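Local coordinates for protein L-amino acid deaminase (Proteus vulgaris, PDB 5I39) that binds FAD and probably works as a membrane-associated flavoprotein oxidoreductase that oxidatively deaminates L-amino acids, at residues I84-M88 with V134-I138; E91-L95 with L398-F403. All coordinates share one frame. Where two conformers were deposited one is given. Residue numbers count along the deposited sequence, not the author numbering.

Both contacts involve helix 90-103 or the loop that leads into it, and both are partly buried. In contact 1 that loop, 84-88, takes a tryptophan from helix 128-143 against its backbone; in contact 2 the first turn of the helix meets the C-terminal loop 398-403. Contact 1, beside strands 117-123 and 153-156, has a direct indole-to-carbonyl hydrogen bond and a CH-pi contact. Contact 2, beside helix 376-392, is largely apolar packing of L94, L95, L398, P402 and F403, joined by E91 CG and T92 CG2, with one bridging water. F93, within 91-95 but not touching 398-403, packs on S85 and W137. Among the touching residues, one in each contact is exposed: K87 and E91.

Contact 1: I84-M88 with V134-I138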
loop_
_atom_site.group_PDB
_atom_site.type_symbol
_atom_site.label_atom_id
_atom_site.label_comp_id
_atom_site.label_asym_id
_atom_site.label_seq_id
_atom_site.Cartn_x
_atom_site.Cartn_y
_atom_site.Cartn_z
ATOM N N ILE A 84 -1.905 7.358 5.133
ATOM C CA ILE A 84 -1.664 8.229 6.282
ATOM C C ILE A 84 -0.183 8.496 6.475
ATOM O O ILE A 84 0.660 7.656 6.147
ATOM C CB ILE A 84 -2.291 7.666 7.593
ATOM C CG1 ILE A 84 -1.537 6.438 8.133
ATOM C CG2 ILE A 84 -3.766 7.357 7.374
ATOM C CD1 ILE A 84 -2.019 5.963 9.492
ATOM N N SER A 85 0.116 9.673 7.017
ATOM C CA SER A 85 1.449 9.984 7.534
ATOM C C SER A 85 1.509 9.987 9.062
ATOM O O SER A 85 2.592 10.166 9.617
ATOM C CB SER A 85 1.918 11.340 7.013
ATOM O OG SER A 85 1.095 12.383 7.504
ATOM N N TYR A 86 0.376 9.756 9.731
ATOM C CA TYR A 86 0.276 9.883 11.192
ATOM C C TYR A 86 1.306 9.016 11.913
ATOM O O TYR A 86 1.393 7.819 11.648
ATOM C CB TYR A 86 -1.131 9.496 11.666
ATOM C CG TYR A 86 -1.553 10.092 12.993
ATOM C CD1 TYR A 86 -1.648 11.469 13.150
ATOM C CD2 TYR A 86 -1.934 9.283 14.067
ATOM C CE1 TYR A 86 -2.061 12.028 14.348
ATOM C CE2 TYR A 86 -2.351 9.837 15.269
ATOM C CZ TYR A 86 -2.409 11.206 15.402
ATOM O OH TYR A 86 -2.832 11.759 16.574
ATOM N N LYS A 87 2.071 9.653 12.806
ATOM C CA LYS A 87 3.126 9.018 13.615
ATOM C C LYS A 87 4.316 8.468 12.818
ATOM O O LYS A 87 5.172 7.792 13.384
ATOM C CB LYS A 87 2.556 7.914 14.528
ATOM C CG LYS A 87 1.669 8.407 15.654
ATOM C CD LYS A 87 1.292 7.244 16.560
ATOM C CE LYS A 87 0.635 7.701 17.847
ATOM N NZ LYS A 87 0.312 6.563 18.747
HETATM N N MSE A 88 4.411 8.763 11.523
HETATM C CA MSE A 88 5.528 8.212 10.751
HETATM C C MSE A 88 6.817 8.849 11.219
HETATM O O MSE A 88 6.870 10.063 11.427
HETATM C CB MSE A 88 5.392 8.418 9.247
HETATM C CG MSE A 88 4.248 7.611 8.630
HETATM SE SE MSE A 88 4.517 5.673 8.752
HETATM C CE MSE A 88 2.741 5.249 9.484
ATOM N N VAL A 134 1.792 12.209 20.590
ATOM C CA VAL A 134 1.246 12.687 19.308
ATOM C C VAL A 134 1.392 14.209 19.181
ATOM O O VAL A 134 1.719 14.709 18.110
ATOM C CB VAL A 134 -0.202 12.207 19.007
ATOM C CG1 VAL A 134 -0.247 10.694 18.935
ATOM C CG2 VAL A 134 -1.225 12.722 20.003
ATOM N N ARG A 135 1.166 14.939 20.271
ATOM C CA ARG A 135 1.351 16.390 20.243
ATOM C C ARG A 135 2.790 16.771 19.900
ATOM O O ARG A 135 3.014 17.651 19.063
ATOM C CB ARG A 135 0.909 17.035 21.553
ATOM C CG ARG A 135 -0.585 17.273 21.609
ATOM C CD ARG A 135 -1.031 17.763 22.966
ATOM N NE ARG A 135 -2.292 18.499 22.886
ATOM C CZ ARG A 135 -3.181 18.617 23.872
ATOM N NH1 ARG A 135 -2.995 18.014 25.044
ATOM N NH2 ARG A 135 -4.279 19.341 23.680
ATOM N N LYS A 136 3.755 16.081 20.505
ATOM C CA LYS A 136 5.163 16.323 20.182
ATOM C C LYS A 136 5.450 16.012 18.712
ATOM O O LYS A 136 6.157 16.762 18.043
ATOM C CB LYS A 136 6.098 15.505 21.079
ATOM C CG LYS A 136 7.566 15.866 20.891
ATOM C CD LYS A 136 8.504 15.008 21.717
ATOM C CE LYS A 136 9.945 15.424 21.477
ATOM N NZ LYS A 136 10.913 14.598 22.246
ATOM N N TRP A 137 4.913 14.894 18.229
ATOM C CA TRP A 137 5.093 14.483 16.840
ATOM C C TRP A 137 4.585 15.558 15.867
ATOM O O TRP A 137 5.284 15.924 14.921
ATOM C CB TRP A 137 4.414 13.123 16.597
ATOM C CG TRP A 137 4.656 12.594 15.227
ATOM C CD1 TRP A 137 5.709 11.834 14.815
ATOM C CD2 TRP A 137 3.844 12.819 14.074
ATOM N NE1 TRP A 137 5.602 11.566 13.472
ATOM C CE2 TRP A 137 4.465 12.159 12.992
ATOM C CE3 TRP A 137 2.640 13.499 13.851
ATOM C CZ2 TRP A 137 3.929 12.169 11.702
ATOM C CZ3 TRP A 137 2.107 13.511 12.567
ATOM C CH2 TRP A 137 2.756 12.852 11.510
ATOM N N ILE A 138 3.392 16.086 16.125
ATOM C CA ILE A 138 2.823 17.134 15.268
ATOM C C ILE A 138 3.640 18.430 15.362
ATOM O O ILE A 138 3.956 19.043 14.342
ATOM C CB ILE A 138 1.342 17.419 15.592
ATOM C CG1 ILE A 138 0.483 16.161 15.376
ATOM C CG2 ILE A 138 0.810 18.534 14.696
ATOM C CD1 ILE A 138 -0.934 16.262 15.905
#
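Residues 84-88 form an irregular loop, with a type II beta turn from S85 to M88 closed by the M88 N to S85 O hydrogen bond at 3.0 Å. K87, in its third position, has positive phi (65°). Facing the turn are residues 134-138 of helix 128-143; the backbones come nearest at K87 and W137, whose CA atoms are 6.6 Å apart.

W137 does most of the work. Its indole reaches out from the helix and lies against the turn, so that K87 CA sits over the five-membered ring, 3.6 Å from its centroid and 20° off the normal, a CH-pi contact. K87 N is 3.3 Å from W137 CZ2 over the same ring system. At the ring edge, W137 NE1 donates a hydrogen bond to M88 O (2.8 Å, 156°), fixing the indole on the turn. The Y86 ring and the six-membered ring of W137 meet obliquely, centroids 5.9 Å apart and planes at 65°. V134, one helical turn before W137, fills the neighbouring space: its CB is 3.6 Å from Y86 OH and its CG1 3.3 Å from K87 CE. K87 NZ forms a salt bridge with D130 on the same helix, so the lysine's aliphatic chain packs while its charge is paired.

Elsewhere, S85 and M88 touch helix 90-103, and Y86 meets strands 117-123 and 153-156. The arrangement is a beta turn covered by a helix-borne tryptophan, joining helix 128-143 to the loop between strand 82-83 and helix 90-103 in this DAO-family fold, with the M88 side chain about 8 Å from the FAD.

Contact 2: E91-L95 with L398-F403; sequences ETFLL and LDPKPF
In this DAO-family flavoprotein fold, the N-terminal part of helix 90-103 packs against the loop after helix 376-392. The chain is helical from F93 through L95; 398-403 starts extended at L398 (-131/164) and ends in a 3-10 segment, 401-403, with F403 N hydrogen-bonded to P400 O at 3.0 Å. D399 makes an Asx turn, its OD1 accepting from K401 N at 3.1 Å. The nearest CA pairs are E91 with P402 (6.0 Å) and L95 with L398 (7.7 Å), so the segments run in broadly opposite senses.

Apolar packing dominates. L398 (chi1 m, chi2 t) points toward the helix, placing CD2 4.0 Å from L94 CB and CD1 4.0 Å from L95 CD1; L95 is t, p. F403 CA-CB points sideways, and its rotamer (chi1 -44°, chi2 -56°) brings the ring up to the helix: CZ is 4.2 Å from L95 CD2, and CE1 is 4.0 Å from T92 CG2, at the ring edge. P402 CB meets E91 CG at 3.7 Å. L95, L398 and F403 also touch helix 376-392, completing this apolar cluster.

Polar contact runs through one water, donating to E91 O and D399 O, 3.1 Å from each. That same E91 O lies 3.3 Å from F403 CZ.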
loop_
_atom_site.group_PDB
_atom_site.type_symbol
_atom_site.label_atom_id
_atom_site.label_comp_id
_atom_site.label_asym_id
_atom_site.label_seq_id
_atom_site.Cartn_x
_atom_site.Cartn_y
_atom_site.Cartn_z
ATOM N N GLU A 91 12.243 8.828 8.805
ATOM C CA GLU A 91 12.681 7.967 7.709
ATOM C C GLU A 91 11.615 7.819 6.618
ATOM O O GLU A 91 11.952 7.792 5.436
ATOM C CB GLU A 91 13.102 6.587 8.239
ATOM C CG GLU A 91 14.437 6.574 8.988
ATOM C CD GLU A 91 14.390 7.159 10.398
ATOM O OE1 GLU A 91 13.292 7.373 10.950
ATOM O OE2 GLU A 91 15.465 7.412 10.976
ATOM N N THR A 92 10.346 7.738 7.014
ATOM C CA THR A 92 9.253 7.497 6.069
ATOM C C THR A 92 8.218 8.619 5.981
ATOM O O THR A 92 7.289 8.518 5.176
ATOM C CB THR A 92 8.534 6.177 6.395
ATOM O OG1 THR A 92 8.096 6.207 7.758
ATOM C CG2 THR A 92 9.465 4.987 6.167
ATOM N N PHE A 93 8.372 9.699 6.749
ATOM C CA PHE A 93 7.350 10.736 6.729
ATOM C C PHE A 93 7.128 11.292 5.320
ATOM O O PHE A 93 5.995 11.323 4.836
ATOM C CB PHE A 93 7.648 11.892 7.680
ATOM C CG PHE A 93 6.644 12.993 7.551
ATOM C CD1 PHE A 93 5.403 12.884 8.168
ATOM C CD2 PHE A 93 6.880 14.070 6.708
ATOM C CE1 PHE A 93 4.442 13.866 7.999
ATOM C CE2 PHE A 93 5.920 15.052 6.530
ATOM C CZ PHE A 93 4.701 14.953 7.182
ATOM N N LEU A 94 8.194 11.743 4.667
ATOM C CA LEU A 94 8.035 12.350 3.341
ATOM C C LEU A 94 7.557 11.344 2.294
ATOM O O LEU A 94 6.782 11.684 1.412
ATOM C CB LEU A 94 9.311 13.064 2.894
ATOM C CG LEU A 94 9.594 14.378 3.626
ATOM C CD1 LEU A 94 10.959 14.903 3.217
ATOM C CD2 LEU A 94 8.528 15.441 3.371
ATOM N N LEU A 95 7.997 10.099 2.411
ATOM C CA LEU A 95 7.495 9.045 1.546
ATOM C C LEU A 95 5.956 8.980 1.600
ATOM O O LEU A 95 5.289 8.849 0.573
ATOM C CB LEU A 95 8.125 7.716 1.958
ATOM C CG LEU A 95 7.943 6.527 1.026
ATOM C CD1 LEU A 95 8.705 6.706 -0.275
ATOM C CD2 LEU A 95 8.422 5.272 1.728
ATOM N N LEU A 398 14.104 10.980 -3.009
ATOM C CA LEU A 398 14.255 11.105 -1.562
ATOM C C LEU A 398 15.561 10.453 -1.161
ATOM O O LEU A 398 16.153 9.695 -1.937
ATOM C CB LEU A 398 13.076 10.446 -0.821
ATOM C CG LEU A 398 11.697 11.113 -0.918
ATOM C CD1 LEU A 398 10.651 10.256 -0.221
ATOM C CD2 LEU A 398 11.692 12.520 -0.336
ATOM N N ASP A 399 16.005 10.772 0.052
ATOM C CA ASP A 399 17.178 10.151 0.663
ATOM C C ASP A 399 16.996 8.629 0.680
ATOM O O ASP A 399 16.082 8.140 1.344
ATOM C CB ASP A 399 17.351 10.683 2.095
ATOM C CG ASP A 399 18.556 10.089 2.821
ATOM O OD1 ASP A 399 19.398 9.404 2.195
ATOM O OD2 ASP A 399 18.656 10.322 4.044
ATOM N N PRO A 400 17.836 7.888 -0.074
ATOM C CA PRO A 400 17.664 6.433 -0.129
ATOM C C PRO A 400 18.316 5.654 1.017
ATOM O O PRO A 400 18.046 4.462 1.159
ATOM C CB PRO A 400 18.322 6.063 -1.459
ATOM C CG PRO A 400 19.402 7.068 -1.626
ATOM C CD PRO A 400 18.945 8.329 -0.943
ATOM N N LYS A 401 19.159 6.304 1.823
ATOM C CA LYS A 401 19.899 5.612 2.887
ATOM C C LYS A 401 19.006 4.844 3.877
ATOM O O LYS A 401 19.300 3.691 4.187
ATOM C CB LYS A 401 20.846 6.581 3.609
ATOM C CG LYS A 401 22.034 6.980 2.749
ATOM C CD LYS A 401 22.973 7.930 3.475
ATOM C CE LYS A 401 24.172 8.294 2.613
ATOM N NZ LYS A 401 25.164 7.188 2.504
ATOM N N PRO A 402 17.889 5.450 4.340
ATOM C CA PRO A 402 17.023 4.704 5.266
ATOM C C PRO A 402 16.286 3.502 4.657
ATOM O O PRO A 402 15.684 2.730 5.398
ATOM C CB PRO A 402 16.008 5.758 5.733
ATOM C CG PRO A 402 16.633 7.070 5.431
ATOM C CD PRO A 402 17.433 6.842 4.189
ATOM N N PHE A 403 16.322 3.360 3.332
ATOM C CA PHE A 403 15.668 2.246 2.638
ATOM C C PHE A 403 16.659 1.226 2.080
ATOM O O PHE A 403 16.255 0.254 1.447
ATOM C CB PHE A 403 14.791 2.781 1.504
ATOM C CG PHE A 403 13.970 3.977 1.892
ATOM C CD1 PHE A 403 13.114 3.920 2.982
ATOM C CD2 PHE A 403 14.053 5.164 1.170
ATOM C CE1 PHE A 403 12.357 5.022 3.346
ATOM C CE2 PHE A 403 13.298 6.268 1.528
ATOM C CZ PHE A 403 12.448 6.199 2.617
HETATM O O HOH W 1 14.195 8.976 3.669
#